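Local coordinates for protein obscurin (Homo sapiens, PDB 2YZ8) that probably serves as a structural Ig-like module, the thirty-second such domain of obscurin, a giant muscle protein that probably also has kinase and RhoGEF activities, at residues Asp17-Glu22 against Thr90-Leu96; Ala26-Leu32 against Ala61-Val67. All coordinates share one frame. Residues are numbered along the deposited sequence.

Interaction 1: residues Asp17-Glu22 against Thr90-Leu96; sequences DLEVLE and TLTVTAL
Strand 18-21 runs parallel to the end of strand 85-94, their axes 4.6 Å apart and crossing at -28°, with Leu18, Glu19, Val20 and Leu21 opposite Leu91, Thr92, Val93 and Thr94. This is the A'-G pairing of an I-set immunoglobulin domain. Both backbones are extended, and the bonds alternate: Leu18 N to Thr90 O (3.0 Å), Thr92 N to Leu18 O (2.8 Å), Val20 N to Thr92 O (2.9 Å), Thr94 N to Val20 O (2.9 Å), Glu22 N to Thr94 O (2.8 Å). Asp17 (chi1 m) swings OD2 to 2.8 Å from Thr90 N. Leu18, chi1 off-rotamer at 9°, brings CD1 to 3.8 Å from Leu91 CD1 (Leu91 t, p); Val20 (t) sets CG2 4.0 Å from the same Leu91 CD1, and Leu70 packs on both. The other face is mainly polar, with Leu21 its apolar member: Glu19 (t, t) accepts a weak 3.3 Å hydrogen bond at OE1 from Thr94 OG1 (chi1 m), and a water bridges Leu18 O, Thr90 OG1 and Thr92 OG1. Glu22 (t, t) sets CB 4.1 Å from Val93 CG1. Past strand 85-94, Leu96 CD2 lies 4.0 Å from Leu21 CG. Main-chain bonds thus carry the pairing, with Leu18, Val20 and Leu91 packing inward and mostly polar side chains outward.

Interaction 2: residues Ala26-Leu32 against Ala61-Val67; sequences ATLRCVL and AMLELVV
Seven backbone hydrogen bonds join strand 26-32 to segment 61-67 in the antiparallel B-E pairing of an immunoglobulin sandwich. Reciprocal pairs link Ala26 with Val67 (N to O 2.9 Å, O to N 2.8 Å), Leu28 with Leu65 (both 2.8 Å) and Cys30 with Leu63 (N to O 3.0 Å, O to N 2.8 Å); Leu32 N to Ala61 O (2.9 Å) ends the series. Between them lie the non-hydrogen-bonded pairs Thr27-Val66, Arg29-Glu64 and Val31-Met62. The axes are 4.6 Å apart at 162°, and both strands are extended. On the outer face a water spans Thr27 OG1 (3.1 Å) and Glu64 OE1 (2.7 Å, water donating). Glu64 (t, t) lays CG 3.4 Å from Thr27 CG2, while Arg29 NE stays 4.4 Å from Glu64 OE2, beyond a salt bridge. Here too selenomethionine Met62 sets SE 4.3 Å from Val31 CG2. The inner face is apolar: Ala26 CB lies 4.1 Å from Val67 CB, and Leu28 (m, p) and Leu65 (t, p) bring their CD2 atoms to 4.1 Å. Tyr78 and Cys80 of the facing sheet pack on this layer, and Phe11 covers its Cys30-Leu63 end. Cys30 (chi1 p) places SG 3.9 Å from Leu63 CB, and Leu63 (m, t) reaches Leu32 (m, t) with CD1 3.7 Å from Leu32 CG.

How the interactions relate
The two contacts belong to opposite sheets of one sandwich. Interaction 2 joins the two central strands of the four-stranded sheet near the domain centre, whereas interaction 1 adds an outermost strand to the five-stranded sheet and is mostly a surface contact. Their centres are 16 Å apart, and interaction 2 is nested within the chain loop that interaction 1 closes. Strands 18-21 and 26-32 are consecutive but lie in different sheets; across the interface Leu18 CD2 packs 3.8 Å from Leu28 CD1, and Leu91 CD2 3.9 Å from Ala26 CB. Parallel bonding at a largely exposed edge thus contrasts with reciprocal antiparallel bonding backed by a buried apolar layer.

Interaction 1: residues Asp17-Glu22 against Thr90-Leu96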
loop_
_atom_site.group_PDB
_atom_site.type_symbol
_atom_site.label_atom_id
_atom_site.label_comp_id
_atom_site.label_asym_id
_atom_site.label_seq_id
_atom_site.Cartn_x
_atom_site.Cartn_y
_atom_site.Cartn_z
ATOM N N ASP A 17 -5.805 -5.085 -6.221
ATOM C CA ASP A 17 -6.954 -5.108 -5.318
ATOM C C ASP A 17 -6.876 -6.335 -4.420
ATOM O O ASP A 17 -6.655 -7.444 -4.908
ATOM C CB ASP A 17 -8.268 -5.174 -6.107
ATOM C CG ASP A 17 -8.545 -3.915 -6.914
ATOM O OD1 ASP A 17 -9.208 -4.034 -7.966
ATOM O OD2 ASP A 17 -8.126 -2.811 -6.505
ATOM N N LEU A 18 -7.071 -6.140 -3.119
ATOM C CA LEU A 18 -7.059 -7.257 -2.170
ATOM C C LEU A 18 -8.273 -7.340 -1.259
ATOM O O LEU A 18 -8.920 -6.336 -0.966
ATOM C CB LEU A 18 -5.780 -7.280 -1.321
ATOM C CG LEU A 18 -4.731 -6.176 -1.291
ATOM C CD1 LEU A 18 -5.304 -4.833 -0.867
ATOM C CD2 LEU A 18 -3.619 -6.609 -0.343
ATOM N N GLU A 19 -8.556 -8.561 -0.815
ATOM C CA GLU A 19 -9.603 -8.836 0.161
ATOM C C GLU A 19 -8.993 -9.620 1.317
ATOM O O GLU A 19 -8.454 -10.708 1.117
ATOM C CB GLU A 19 -10.749 -9.622 -0.479
ATOM C CG GLU A 19 -11.932 -9.840 0.454
ATOM C CD GLU A 19 -12.918 -10.877 -0.059
ATOM O OE1 GLU A 19 -13.085 -11.917 0.618
ATOM O OE2 GLU A 19 -13.530 -10.659 -1.129
ATOM N N VAL A 20 -9.075 -9.059 2.520
ATOM C CA VAL A 20 -8.426 -9.639 3.700
ATOM C C VAL A 20 -9.419 -9.703 4.860
ATOM O O VAL A 20 -10.289 -8.839 4.979
ATOM C CB VAL A 20 -7.184 -8.805 4.129
ATOM C CG1 VAL A 20 -6.496 -9.422 5.344
ATOM C CG2 VAL A 20 -6.186 -8.676 2.986
ATOM N N LEU A 21 -9.281 -10.726 5.704
ATOM C CA LEU A 21 -10.085 -10.852 6.922
ATOM C C LEU A 21 -9.781 -9.741 7.924
ATOM O O LEU A 21 -8.646 -9.269 8.018
ATOM C CB LEU A 21 -9.861 -12.215 7.598
ATOM C CG LEU A 21 -10.563 -13.504 7.135
ATOM C CD1 LEU A 21 -12.067 -13.306 6.910
ATOM C CD2 LEU A 21 -9.906 -14.105 5.893
ATOM N N GLU A 22 -10.806 -9.344 8.672
ATOM C CA GLU A 22 -10.680 -8.429 9.805
ATOM C C GLU A 22 -9.678 -8.978 10.828
ATOM O O GLU A 22 -9.597 -10.191 11.032
ATOM C CB GLU A 22 -12.052 -8.262 10.464
ATOM C CG GLU A 22 -12.173 -7.105 11.447
ATOM C CD GLU A 22 -13.508 -7.083 12.183
ATOM O OE1 GLU A 22 -14.311 -8.033 12.033
ATOM O OE2 GLU A 22 -13.754 -6.106 12.923
ATOM N N THR A 90 -7.765 -1.101 -4.317
ATOM C CA THR A 90 -8.622 -1.079 -3.138
ATOM C C THR A 90 -8.377 -2.260 -2.209
ATOM O O THR A 90 -8.063 -3.370 -2.648
ATOM C CB THR A 90 -10.125 -1.047 -3.490
ATOM O OG1 THR A 90 -10.457 -2.200 -4.269
ATOM C CG2 THR A 90 -10.478 0.214 -4.261
ATOM N N LEU A 91 -8.536 -1.998 -0.920
ATOM C CA LEU A 91 -8.495 -3.022 0.100
ATOM C C LEU A 91 -9.908 -3.267 0.608
ATOM O O LEU A 91 -10.571 -2.340 1.065
ATOM C CB LEU A 91 -7.584 -2.569 1.244
ATOM C CG LEU A 91 -7.542 -3.345 2.568
ATOM C CD1 LEU A 91 -7.190 -4.821 2.375
ATOM C CD2 LEU A 91 -6.544 -2.675 3.506
ATOM N N THR A 92 -10.370 -4.509 0.504
ATOM C CA THR A 92 -11.676 -4.902 1.035
ATOM C C THR A 92 -11.446 -5.700 2.312
ATOM O O THR A 92 -10.617 -6.612 2.343
ATOM C CB THR A 92 -12.494 -5.717 -0.008
ATOM O OG1 THR A 92 -12.743 -4.897 -1.152
ATOM C CG2 THR A 92 -13.845 -6.190 0.556
ATOM N N VAL A 93 -12.166 -5.336 3.373
ATOM C CA VAL A 93 -12.048 -6.036 4.650
ATOM C C VAL A 93 -13.309 -6.850 4.899
ATOM O O VAL A 93 -14.429 -6.328 4.805
ATOM C CB VAL A 93 -11.744 -5.060 5.817
ATOM C CG1 VAL A 93 -11.749 -5.793 7.169
ATOM C CG2 VAL A 93 -10.390 -4.382 5.583
ATOM N N THR A 94 -13.119 -8.139 5.184
ATOM C CA THR A 94 -14.230 -9.070 5.415
ATOM C C THR A 94 -14.344 -9.360 6.906
ATOM O O THR A 94 -13.334 -9.631 7.574
ATOM C CB THR A 94 -14.009 -10.382 4.627
ATOM O OG1 THR A 94 -13.928 -10.085 3.227
ATOM C CG2 THR A 94 -15.140 -11.380 4.859
ATOM N N ALA A 95 -15.569 -9.303 7.425
ATOM C CA ALA A 95 -15.807 -9.529 8.849
ATOM C C ALA A 95 -15.453 -10.957 9.250
ATOM O O ALA A 95 -15.704 -11.897 8.492
ATOM C CB ALA A 95 -17.245 -9.220 9.204
ATOM N N LEU A 96 -14.868 -11.109 10.438
ATOM C CA LEU A 96 -14.517 -12.423 10.976
ATOM C C LEU A 96 -15.721 -13.113 11.614
ATOM O O LEU A 96 -16.452 -12.482 12.383
ATOM C CB LEU A 96 -13.396 -12.314 12.018
ATOM C CG LEU A 96 -11.931 -12.532 11.631
ATOM C CD1 LEU A 96 -11.068 -12.412 12.874
ATOM C CD2 LEU A 96 -11.704 -13.882 10.962
HETATM O O HOH W 1 -10.580 -4.853 -2.830
#

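Interaction 2: residues Ala26-Leu32 against Ala61-Val67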
loop_
_atom_site.group_PDB
_atom_site.type_symbol
_atom_site.label_atom_id
_atom_site.label_comp_id
_atom_site.label_asym_id
_atom_site.label_seq_id
_atom_site.Cartn_x
_atom_site.Cartn_y
_atom_site.Cartn_z
ATOM N N ALA A 26 -2.762 -6.452 6.368
ATOM C CA ALA A 26 -2.836 -6.351 4.917
ATOM C C ALA A 26 -1.474 -5.940 4.376
ATOM O O ALA A 26 -0.898 -4.960 4.839
ATOM C CB ALA A 26 -3.894 -5.343 4.515
ATOM N N THR A 27 -0.956 -6.697 3.412
ATOM C CA THR A 27 0.292 -6.330 2.743
ATOM C C THR A 27 0.040 -5.914 1.298
ATOM O O THR A 27 -0.253 -6.754 0.443
ATOM C CB THR A 27 1.344 -7.459 2.791
ATOM O OG1 THR A 27 1.608 -7.811 4.153
ATOM C CG2 THR A 27 2.637 -7.000 2.142
ATOM N N LEU A 28 0.155 -4.614 1.044
ATOM C CA LEU A 28 0.000 -4.058 -0.296
ATOM C C LEU A 28 1.364 -3.956 -0.967
ATOM O O LEU A 28 2.283 -3.328 -0.432
ATOM C CB LEU A 28 -0.673 -2.688 -0.230
ATOM C CG LEU A 28 -2.172 -2.672 0.085
ATOM C CD1 LEU A 28 -2.510 -3.363 1.404
ATOM C CD2 LEU A 28 -2.650 -1.244 0.120
ATOM N N ARG A 29 1.491 -4.578 -2.136
ATOM C CA ARG A 29 2.782 -4.672 -2.820
ATOM C C ARG A 29 2.735 -4.120 -4.240
ATOM O O ARG A 29 1.789 -4.382 -4.985
ATOM C CB ARG A 29 3.248 -6.127 -2.880
ATOM C CG ARG A 29 3.592 -6.759 -1.544
ATOM C CD ARG A 29 4.053 -8.188 -1.755
ATOM N NE ARG A 29 4.564 -8.805 -0.534
ATOM C CZ ARG A 29 3.846 -9.570 0.285
ATOM N NH1 ARG A 29 4.408 -10.086 1.368
ATOM N NH2 ARG A 29 2.564 -9.816 0.029
ATOM N N CYS A 30 3.768 -3.366 -4.609
ATOM C CA CYS A 30 3.976 -2.961 -5.997
ATOM C C CYS A 30 5.467 -2.924 -6.322
ATOM O O CYS A 30 6.307 -3.117 -5.438
ATOM C CB CYS A 30 3.290 -1.622 -6.314
ATOM S SG CYS A 30 3.858 -0.211 -5.338
ATOM N N VAL A 31 5.796 -2.701 -7.593
ATOM C CA VAL A 31 7.189 -2.782 -8.047
ATOM C C VAL A 31 7.556 -1.618 -8.967
ATOM O O VAL A 31 6.797 -1.272 -9.875
ATOM C CB VAL A 31 7.466 -4.122 -8.782
ATOM C CG1 VAL A 31 8.927 -4.227 -9.189
ATOM C CG2 VAL A 31 7.081 -5.319 -7.917
ATOM N N LEU A 32 8.720 -1.020 -8.720
ATOM C CA LEU A 32 9.263 0.051 -9.559
ATOM C C LEU A 32 10.149 -0.515 -10.672
ATOM O O LEU A 32 10.612 -1.654 -10.584
ATOM C CB LEU A 32 10.104 1.014 -8.707
ATOM C CG LEU A 32 9.437 1.821 -7.592
ATOM C CD1 LEU A 32 10.496 2.296 -6.582
ATOM C CD2 LEU A 32 8.637 2.990 -8.147
ATOM N N ALA A 61 13.563 -2.756 -5.694
ATOM C CA ALA A 61 12.460 -2.161 -6.448
ATOM C C ALA A 61 11.081 -2.590 -5.921
ATOM O O ALA A 61 10.053 -2.021 -6.321
ATOM C CB ALA A 61 12.597 -2.498 -7.920
HETATM N N MSE A 62 11.061 -3.581 -5.031
HETATM C CA MSE A 62 9.814 -4.044 -4.415
HETATM C C MSE A 62 9.387 -3.095 -3.295
HETATM O O MSE A 62 10.164 -2.794 -2.376
HETATM C CB MSE A 62 9.946 -5.467 -3.854
HETATM C CG MSE A 62 10.924 -6.396 -4.575
HETATM SE SE MSE A 62 10.201 -7.537 -5.992
HETATM C CE MSE A 62 11.702 -8.739 -6.164
ATOM N N LEU A 63 8.139 -2.649 -3.372
ATOM C CA LEU A 63 7.556 -1.749 -2.385
ATOM C C LEU A 63 6.417 -2.443 -1.651
ATOM O O LEU A 63 5.645 -3.193 -2.246
ATOM C CB LEU A 63 7.033 -0.478 -3.061
ATOM C CG LEU A 63 8.061 0.413 -3.766
ATOM C CD1 LEU A 63 7.335 1.441 -4.608
ATOM C CD2 LEU A 63 9.000 1.077 -2.767
ATOM N N GLU A 64 6.314 -2.176 -0.356
ATOM C CA GLU A 64 5.377 -2.891 0.495
ATOM C C GLU A 64 4.792 -1.954 1.557
ATOM O O GLU A 64 5.530 -1.220 2.223
ATOM C CB GLU A 64 6.117 -4.061 1.142
ATOM C CG GLU A 64 5.295 -4.951 2.046
ATOM C CD GLU A 64 6.127 -6.045 2.699
ATOM O OE1 GLU A 64 5.757 -6.497 3.801
ATOM O OE2 GLU A 64 7.152 -6.454 2.113
ATOM N N LEU A 65 3.468 -1.979 1.695
ATOM C CA LEU A 65 2.775 -1.294 2.790
ATOM C C LEU A 65 2.046 -2.321 3.642
ATOM O O LEU A 65 1.208 -3.081 3.147
ATOM C CB LEU A 65 1.770 -0.246 2.275
ATOM C CG LEU A 65 0.824 0.382 3.314
ATOM C CD1 LEU A 65 1.542 1.417 4.181
ATOM C CD2 LEU A 65 -0.415 0.994 2.660
ATOM N N VAL A 66 2.371 -2.336 4.926
ATOM C CA VAL A 66 1.718 -3.223 5.865
ATOM C C VAL A 66 0.722 -2.403 6.675
ATOM O O VAL A 66 1.078 -1.398 7.290
ATOM C CB VAL A 66 2.740 -3.957 6.779
ATOM C CG1 VAL A 66 2.038 -4.979 7.660
ATOM C CG2 VAL A 66 3.798 -4.648 5.933
ATOM N N VAL A 67 -0.536 -2.824 6.627
ATOM C CA VAL A 67 -1.601 -2.213 7.410
ATOM C C VAL A 67 -1.918 -3.192 8.530
ATOM O O VAL A 67 -2.523 -4.235 8.291
ATOM C CB VAL A 67 -2.872 -1.966 6.557
ATOM C CG1 VAL A 67 -3.879 -1.124 7.329
ATOM C CG2 VAL A 67 -2.517 -1.294 5.239
HETATM O O HOH W 2 4.485 -8.452 5.195
#